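Side-chain contacts in bradyzoite surface antigen BSR4 (Toxoplasma gondii, PDB 2JKS), which belongs to the SAG1-related surface antigens of the bradyzoite stage, binds zinc ions and probably acts at the parasite surface in encounters with the host: residues A[33-38]-A[120-125]; A[63-68]-A[92-97]; A[166-169]-A[173-176]. One frame throughout, in Å; residues are numbered along the deposited sequence.

In the fold
From the N terminus, the end of strand 29-35 meets the end of strand 116-121 in interaction 1, which closes a loop of 81 residues. Interaction 2, nested inside that loop, closes one of 23 residues and sets helix 91-95 against strand 53-67. The two touch: Leu-122 CD2 packs 4.2 Å from Leu-95 CD1, and both reach the sheet of the first SRS domain that holds strands 29-35 and 53-67, interaction 1 at its edge strand. Interaction 3 follows in series, a hairpin closing a turn of three residues at the edge of the sheet begun by strand 167-169. Its centre lies about 19 Å from that of interaction 1 and 24 Å from that of interaction 2.

Interaction 1: residues A[33-38]-A[120-125]; sequences LTLSKG and LELHNE. With ZN (zinc ion), chain D.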
loop_
_atom_site.group_PDB
_atom_site.type_symbol
_atom_site.label_atom_id
_atom_site.label_comp_id
_atom_site.label_asym_id
_atom_site.label_seq_id
_atom_site.Cartn_x
_atom_site.Cartn_y
_atom_site.Cartn_z
ATOM N N LEU A 33 13.487 -4.960 -7.855
ATOM C CA LEU A 33 13.696 -3.562 -7.460
ATOM C C LEU A 33 12.483 -3.125 -6.636
ATOM O O LEU A 33 11.477 -3.825 -6.617
ATOM C CB LEU A 33 13.896 -2.678 -8.661
ATOM C CG LEU A 33 12.814 -2.727 -9.708
ATOM C CD1 LEU A 33 11.758 -1.593 -9.429
ATOM C CD2 LEU A 33 13.506 -2.480 -11.038
ATOM N N THR A 34 12.593 -2.004 -5.936
ATOM C CA THR A 34 11.524 -1.558 -5.031
ATOM C C THR A 34 11.054 -0.170 -5.406
ATOM O O THR A 34 11.891 0.724 -5.631
ATOM C CB THR A 34 12.009 -1.571 -3.541
ATOM O OG1 THR A 34 12.334 -2.912 -3.195
ATOM C CG2 THR A 34 10.939 -1.006 -2.567
ATOM N N LEU A 35 9.735 0.018 -5.505
ATOM C CA LEU A 35 9.168 1.367 -5.638
ATOM C C LEU A 35 8.609 1.825 -4.300
ATOM O O LEU A 35 8.112 1.024 -3.500
ATOM C CB LEU A 35 8.087 1.454 -6.736
ATOM C CG LEU A 35 8.550 1.159 -8.166
ATOM C CD1 LEU A 35 7.365 1.105 -9.096
ATOM C CD2 LEU A 35 9.615 2.180 -8.650
ATOM N N SER A 36 8.738 3.128 -4.055
ATOM C CA SER A 36 8.255 3.750 -2.825
ATOM C C SER A 36 8.239 5.269 -2.989
ATOM O O SER A 36 8.714 5.785 -4.007
ATOM C CB SER A 36 9.166 3.427 -1.642
ATOM O OG SER A 36 10.522 3.736 -1.940
ATOM N N LYS A 37 7.681 5.964 -1.988
ATOM C CA LYS A 37 7.777 7.433 -1.902
ATOM C C LYS A 37 9.189 7.878 -2.243
ATOM O O LYS A 37 10.166 7.420 -1.643
ATOM C CB LYS A 37 7.380 7.948 -0.495
ATOM C CG LYS A 37 6.853 9.419 -0.528
ATOM C CD LYS A 37 7.050 10.075 0.824
ATOM C CE LYS A 37 6.682 11.566 0.780
ATOM N NZ LYS A 37 5.974 11.994 2.056
ATOM N N GLY A 38 9.304 8.738 -3.235
ATOM C CA GLY A 38 10.654 9.212 -3.623
ATOM C C GLY A 38 11.352 8.375 -4.700
ATOM O O GLY A 38 12.386 8.802 -5.256
ATOM N N LEU A 120 6.823 2.439 -15.594
ATOM C CA LEU A 120 5.690 2.408 -14.665
ATOM C C LEU A 120 5.912 3.546 -13.705
ATOM O O LEU A 120 6.923 3.579 -12.990
ATOM C CB LEU A 120 5.553 1.053 -13.928
ATOM C CG LEU A 120 4.607 0.990 -12.709
ATOM C CD1 LEU A 120 3.173 1.290 -13.136
ATOM C CD2 LEU A 120 4.670 -0.396 -11.968
ATOM N N GLU A 121 5.010 4.523 -13.722
ATOM C CA GLU A 121 5.164 5.676 -12.828
ATOM C C GLU A 121 4.015 5.641 -11.809
ATOM O O GLU A 121 2.873 5.835 -12.150
ATOM C CB GLU A 121 5.151 7.007 -13.620
ATOM C CG GLU A 121 5.060 8.242 -12.708
ATOM C CD GLU A 121 4.842 9.492 -13.494
ATOM O OE1 GLU A 121 3.780 9.610 -14.170
ATOM O OE2 GLU A 121 5.722 10.367 -13.437
ATOM N N LEU A 122 4.321 5.355 -10.546
ATOM C CA LEU A 122 3.288 5.507 -9.555
ATOM C C LEU A 122 3.155 6.952 -9.104
ATOM O O LEU A 122 4.133 7.703 -9.149
ATOM C CB LEU A 122 3.554 4.580 -8.371
ATOM C CG LEU A 122 3.728 3.119 -8.753
ATOM C CD1 LEU A 122 3.999 2.337 -7.494
ATOM C CD2 LEU A 122 2.530 2.585 -9.503
ATOM N N HIS A 123 1.925 7.339 -8.722
ATOM C CA HIS A 123 1.612 8.638 -8.113
ATOM C C HIS A 123 1.355 8.340 -6.617
ATOM O O HIS A 123 1.175 7.180 -6.214
ATOM C CB HIS A 123 0.372 9.360 -8.742
ATOM C CG HIS A 123 0.501 9.705 -10.213
ATOM N ND1 HIS A 123 -0.367 10.564 -10.861
ATOM C CD2 HIS A 123 1.415 9.338 -11.143
ATOM C CE1 HIS A 123 -0.017 10.673 -12.132
ATOM N NE2 HIS A 123 1.079 9.963 -12.318
ATOM N N ASN A 124 1.345 9.373 -5.781
ATOM C CA ASN A 124 1.236 9.129 -4.327
ATOM C C ASN A 124 -0.039 8.397 -3.996
ATOM O O ASN A 124 -0.072 7.470 -3.163
ATOM C CB ASN A 124 1.404 10.429 -3.543
ATOM C CG ASN A 124 2.864 10.873 -3.439
ATOM O OD1 ASN A 124 3.814 10.067 -3.539
ATOM N ND2 ASN A 124 3.055 12.168 -3.213
ATOM N N GLU A 125 -1.088 8.748 -4.724
ATOM C CA GLU A 125 -2.402 8.136 -4.521
ATOM C C GLU A 125 -2.435 6.666 -4.933
ATOM O O GLU A 125 -3.371 5.935 -4.550
ATOM C CB GLU A 125 -3.512 8.959 -5.212
ATOM C CG GLU A 125 -3.676 8.852 -6.750
ATOM C CD GLU A 125 -2.837 9.877 -7.559
ATOM O OE1 GLU A 125 -1.953 10.549 -6.954
ATOM O OE2 GLU A 125 -3.059 10.018 -8.800
HETATM ZN ZN ZN D . -1.969 11.339 -9.978
HETATM O O HOH W 1 7.061 10.530 -4.322
#
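Leu-35 and Leu-122 bring their methyl branches together between the two sheets of the first SRS domain, a beta sandwich of the SAG1-related family. Leu-35 comes from the end of strand 29-35, Leu-122 from just beyond strand 116-121 of the facing sheet. The two side chains cross at a slant, and Leu-35 CD1 rests 3.9 Å from Leu-122 CD1. In both residues CG lies beside the backbone N, opposite the carbonyl carbon (chi1 -63° in Leu-35 and -55° in Leu-122), and this sends each branched end toward the other segment. The same CD1 of Leu-35 also meets Leu-120 CD2 at 4.2 Å, so one methyl is shared by two leucines. Ala-42 touches Leu-35 and Val-161 touches Leu-122, continuing the buried apolar patch.

Farther along, the contact turns polar and exposed. The aliphatic part of Lys-37 passes Asn-124, with CG 4.3 Å from OD1, and a water accepts from Gly-38 N while giving only a weak bond to Asn-124 OD1. Away from the leucines, His-123 ND1 and Glu-125 OE2 hold a zinc ion at 2.0 and 2.1 Å; OE2 is also hydrogen-bonded to Arg-99 NH1. The other ring nitrogen, His-123 NE2, donates to Glu-121 OE1 at 3.3 Å, nearly within the imidazole plane but from above the plane of the carboxylate.

Interaction 2: residues A[63-68]-A[92-97]; sequences QNVCDP and KDLLET. With ZN (zinc ion), chain F.
Leu-94 lays its forked end over Asp-67 and Val-65, two residues whose side chains rise from the same face of strand 53-67. Its two methyls divide the work: CD1 sits 3.6 Å from Asp-67 OD2, while CD2 reaches Val-65 CG2 at 4.3 Å. The meeting of a methyl with a carboxylate oxygen is plain van der Waals packing. With CG of Leu-94 turned opposite its own backbone N (chi1 180°), the side chain stretches from the helix to the strand. Asp-67 has a comparable first torsion (-173°), which carries its carboxylate out beside CD1. The other oxygen, Asp-67 OD1, accepts from Lys-69 N, a bond that would limit rotation of the group. Phe-134 and Val-89 each touch both Leu-94 and Val-65, extending the apolar patch.

Behind Leu-94 the helix stops at Glu-96, which takes positive phi (57°) as the C-prime residue of a Schellman motif. Thr-97 N returns to Lys-92 O at 3.1 Å, and Glu-96 N makes a weak bond to Asp-93 O. Lys-92 NZ ties the end further by donating to Thr-97 O at 3.2 Å, in the carbonyl plane. The extended side chain of Glu-96 binds a zinc ion through OE1 at 2.2 Å, with OE2 farther off at 2.6 Å. Asp-205 and a water are further ligands, and Lys-132 NZ is hydrogen-bonded to Glu-96 OE1. The arrangement is a short helix packed on a beta sheet and ended by a Schellman motif, whose C-prime residue is itself a zinc ligand.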
loop_
_atom_site.group_PDB
_atom_site.type_symbol
_atom_site.label_atom_id
_atom_site.label_comp_id
_atom_site.label_asym_id
_atom_site.label_seq_id
_atom_site.Cartn_x
_atom_site.Cartn_y
_atom_site.Cartn_z
ATOM N N GLN A 63 -1.296 -3.980 -19.830
ATOM C CA GLN A 63 -2.593 -4.255 -19.246
ATOM C C GLN A 63 -2.487 -5.001 -17.940
ATOM O O GLN A 63 -3.253 -4.727 -17.020
ATOM C CB GLN A 63 -3.504 -5.025 -20.214
ATOM C CG GLN A 63 -4.023 -4.156 -21.370
ATOM C CD GLN A 63 -5.186 -4.806 -22.158
ATOM O OE1 GLN A 63 -5.701 -5.894 -21.797
ATOM N NE2 GLN A 63 -5.611 -4.127 -23.237
ATOM N N ASN A 64 -1.539 -5.929 -17.855
ATOM C CA ASN A 64 -1.463 -6.836 -16.727
ATOM C C ASN A 64 -0.043 -6.939 -16.140
ATOM O O ASN A 64 0.935 -6.614 -16.807
ATOM C CB ASN A 64 -1.942 -8.245 -17.143
ATOM C CG ASN A 64 -3.410 -8.279 -17.543
ATOM O OD1 ASN A 64 -4.305 -8.100 -16.710
ATOM N ND2 ASN A 64 -3.661 -8.505 -18.820
ATOM N N VAL A 65 0.028 -7.347 -14.876
ATOM C CA VAL A 65 1.274 -7.831 -14.243
ATOM C C VAL A 65 0.989 -9.218 -13.640
ATOM O O VAL A 65 -0.150 -9.670 -13.675
ATOM C CB VAL A 65 1.834 -6.822 -13.162
ATOM C CG1 VAL A 65 2.143 -5.451 -13.778
ATOM C CG2 VAL A 65 0.857 -6.669 -12.004
ATOM N N CYS A 66 2.008 -9.914 -13.151
ATOM C CA CYS A 66 1.816 -11.183 -12.474
ATOM C C CYS A 66 1.786 -11.014 -10.967
ATOM O O CYS A 66 2.624 -10.318 -10.401
ATOM C CB CYS A 66 2.909 -12.189 -12.862
ATOM S SG CYS A 66 3.041 -12.344 -14.634
ATOM N N ASP A 67 0.819 -11.658 -10.327
ATOM C CA ASP A 67 0.780 -11.757 -8.862
ATOM C C ASP A 67 1.293 -13.144 -8.454
ATOM O O ASP A 67 0.571 -14.136 -8.596
ATOM C CB ASP A 67 -0.658 -11.601 -8.349
ATOM C CG ASP A 67 -0.739 -11.517 -6.819
ATOM O OD1 ASP A 67 0.250 -11.815 -6.110
ATOM O OD2 ASP A 67 -1.805 -11.121 -6.332
ATOM N N PRO A 68 2.524 -13.234 -7.918
ATOM C CA PRO A 68 2.929 -14.607 -7.593
ATOM C C PRO A 68 2.108 -15.287 -6.486
ATOM O O PRO A 68 2.269 -16.491 -6.260
ATOM C CB PRO A 68 4.406 -14.458 -7.181
ATOM C CG PRO A 68 4.817 -13.134 -7.694
ATOM C CD PRO A 68 3.589 -12.269 -7.602
ATOM N N LYS A 92 -4.025 -1.863 -10.749
ATOM C CA LYS A 92 -5.020 -1.225 -9.900
ATOM C C LYS A 92 -5.664 -2.233 -8.954
ATOM O O LYS A 92 -5.951 -1.904 -7.816
ATOM C CB LYS A 92 -6.049 -0.441 -10.719
ATOM C CG LYS A 92 -7.270 -1.212 -11.091
ATOM C CD LYS A 92 -8.311 -0.354 -11.823
ATOM C CE LYS A 92 -9.012 0.657 -10.924
ATOM N NZ LYS A 92 -9.753 0.092 -9.763
ATOM N N ASP A 93 -5.835 -3.472 -9.413
ATOM C CA ASP A 93 -6.357 -4.540 -8.569
ATOM C C ASP A 93 -5.348 -5.048 -7.546
ATOM O O ASP A 93 -5.710 -5.261 -6.405
ATOM C CB ASP A 93 -6.864 -5.706 -9.407
ATOM C CG ASP A 93 -8.252 -5.463 -9.988
ATOM O OD1 ASP A 93 -8.920 -4.481 -9.582
ATOM O OD2 ASP A 93 -8.661 -6.261 -10.854
ATOM N N LEU A 94 -4.094 -5.260 -7.944
ATOM C CA LEU A 94 -3.041 -5.673 -7.007
ATOM C C LEU A 94 -2.836 -4.588 -5.944
ATOM O O LEU A 94 -2.730 -4.894 -4.764
ATOM C CB LEU A 94 -1.717 -5.946 -7.727
ATOM C CG LEU A 94 -0.519 -6.384 -6.850
ATOM C CD1 LEU A 94 -0.760 -7.673 -6.098
ATOM C CD2 LEU A 94 0.677 -6.558 -7.668
ATOM N N LEU A 95 -2.853 -3.328 -6.365
ATOM C CA LEU A 95 -2.559 -2.215 -5.458
ATOM C C LEU A 95 -3.764 -1.810 -4.625
ATOM O O LEU A 95 -3.643 -1.058 -3.629
ATOM C CB LEU A 95 -2.022 -1.005 -6.238
ATOM C CG LEU A 95 -0.645 -1.277 -6.885
ATOM C CD1 LEU A 95 -0.162 -0.089 -7.651
ATOM C CD2 LEU A 95 0.460 -1.762 -5.874
ATOM N N GLU A 96 -4.925 -2.311 -5.054
ATOM C CA GLU A 96 -6.219 -2.007 -4.435
ATOM C C GLU A 96 -6.495 -0.526 -4.410
ATOM O O GLU A 96 -6.937 -0.007 -3.399
ATOM C CB GLU A 96 -6.309 -2.576 -3.030
ATOM C CG GLU A 96 -6.463 -4.043 -2.995
ATOM C CD GLU A 96 -6.459 -4.559 -1.595
ATOM O OE1 GLU A 96 -5.603 -5.398 -1.289
ATOM O OE2 GLU A 96 -7.286 -4.117 -0.774
ATOM N N THR A 97 -6.248 0.136 -5.534
ATOM C CA THR A 97 -6.355 1.576 -5.628
ATOM C C THR A 97 -7.361 1.961 -6.710
ATOM O O THR A 97 -7.838 1.094 -7.438
ATOM C CB THR A 97 -4.930 2.262 -5.785
ATOM O OG1 THR A 97 -4.183 1.631 -6.842
ATOM C CG2 THR A 97 -4.115 2.178 -4.449
HETATM ZN ZN ZN F . -6.087 -5.850 0.784
HETATM O O HOH W 2 -7.462 -7.846 0.611
#

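Interaction 3: residues A[166-169]-A[173-176]; sequences SSLA and VVTC
Val-173 O accepts the shortest bond of the hairpin, from Ala-169 N at 2.7 Å. Leu-168 CA adds a CA-H...O contact to the same oxygen. The return bond, from Val-173 N to Ala-169 O, is weak at 3.5 Å, and the pairing loosens toward the turn. Two residues back along the strand, Ser-167 and Thr-175 form an antiparallel hydrogen-bonded pair: Ser-167 N gives to Thr-175 O and Thr-175 N to Ser-167 O, both at 2.9 Å.

On the face of the sheet that carries Leu-168 and Val-174, Leu-168 CD1 lies against Val-174 CG2 at 3.8 Å. The leucine reaches it because its CG stands opposite the backbone N (chi1 178°), and Val-189 of strand 187-191 touches both residues. At the start of the hairpin, Ser-166 OG stands over Cys-176 CA at 3.7 Å and is hydrogen-bonded to Asn-183 ND2 and Ala-177 N. Cys-176 itself forms a disulfide with Cys-301, joining this sheet to strand 301-307. Cohesion of this edge hairpin thus rests chiefly on backbone bonds, with one apolar pair turned toward the facing sheet.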
loop_
_atom_site.group_PDB
_atom_site.type_symbol
_atom_site.label_atom_id
_atom_site.label_comp_id
_atom_site.label_asym_id
_atom_site.label_seq_id
_atom_site.Cartn_x
_atom_site.Cartn_y
_atom_site.Cartn_z
ATOM N N SER A 166 1.334 5.875 7.054
ATOM C CA SER A 166 0.118 6.417 7.697
ATOM C C SER A 166 0.320 7.941 7.858
ATOM O O SER A 166 1.416 8.379 8.195
ATOM C CB SER A 166 -0.067 5.763 9.054
ATOM O OG SER A 166 -0.267 4.344 8.887
ATOM N N SER A 167 -0.712 8.731 7.617
ATOM C CA SER A 167 -0.539 10.186 7.571
ATOM C C SER A 167 -1.782 10.965 7.983
ATOM O O SER A 167 -2.880 10.454 7.917
ATOM C CB SER A 167 -0.154 10.642 6.137
ATOM O OG SER A 167 -1.204 10.348 5.239
ATOM N N LEU A 168 -1.567 12.231 8.335
ATOM C CA LEU A 168 -2.590 13.155 8.778
ATOM C C LEU A 168 -2.750 14.210 7.719
ATOM O O LEU A 168 -1.754 14.806 7.279
ATOM C CB LEU A 168 -2.132 13.846 10.079
ATOM C CG LEU A 168 -3.035 14.914 10.724
ATOM C CD1 LEU A 168 -4.485 14.425 11.047
ATOM C CD2 LEU A 168 -2.373 15.609 11.949
ATOM N N ALA A 169 -3.974 14.452 7.287
ATOM C CA ALA A 169 -4.167 15.539 6.310
ATOM C C ALA A 169 -4.980 16.630 6.945
ATOM O O ALA A 169 -5.357 16.532 8.120
ATOM C CB ALA A 169 -4.813 15.015 5.046
ATOM N N VAL A 173 -7.954 14.480 9.096
ATOM C CA VAL A 173 -8.281 13.216 8.445
ATOM C C VAL A 173 -7.051 12.308 8.419
ATOM O O VAL A 173 -5.995 12.678 7.857
ATOM C CB VAL A 173 -8.847 13.450 7.020
ATOM C CG1 VAL A 173 -9.134 12.120 6.300
ATOM C CG2 VAL A 173 -10.127 14.325 7.082
ATOM N N VAL A 174 -7.158 11.174 9.107
ATOM C CA VAL A 174 -6.058 10.232 9.184
ATOM C C VAL A 174 -6.281 9.093 8.194
ATOM O O VAL A 174 -7.386 8.495 8.133
ATOM C CB VAL A 174 -5.847 9.669 10.605
ATOM C CG1 VAL A 174 -4.707 8.658 10.590
ATOM C CG2 VAL A 174 -5.595 10.819 11.546
ATOM N N THR A 175 -5.258 8.902 7.358
ATOM C CA THR A 175 -5.132 7.735 6.444
ATOM C C THR A 175 -4.159 6.723 7.013
ATOM O O THR A 175 -2.953 6.968 7.091
ATOM C CB THR A 175 -4.678 8.163 5.015
ATOM O OG1 THR A 175 -5.579 9.167 4.532
ATOM C CG2 THR A 175 -4.668 6.971 4.045
ATOM N N CYS A 176 -4.700 5.589 7.451
ATOM C CA CYS A 176 -3.892 4.534 8.069
ATOM C C CYS A 176 -3.421 3.552 6.991
ATOM O O CYS A 176 -4.156 3.240 6.061
ATOM C CB CYS A 176 -4.689 3.757 9.147
ATOM S SG CYS A 176 -4.813 4.607 10.753
#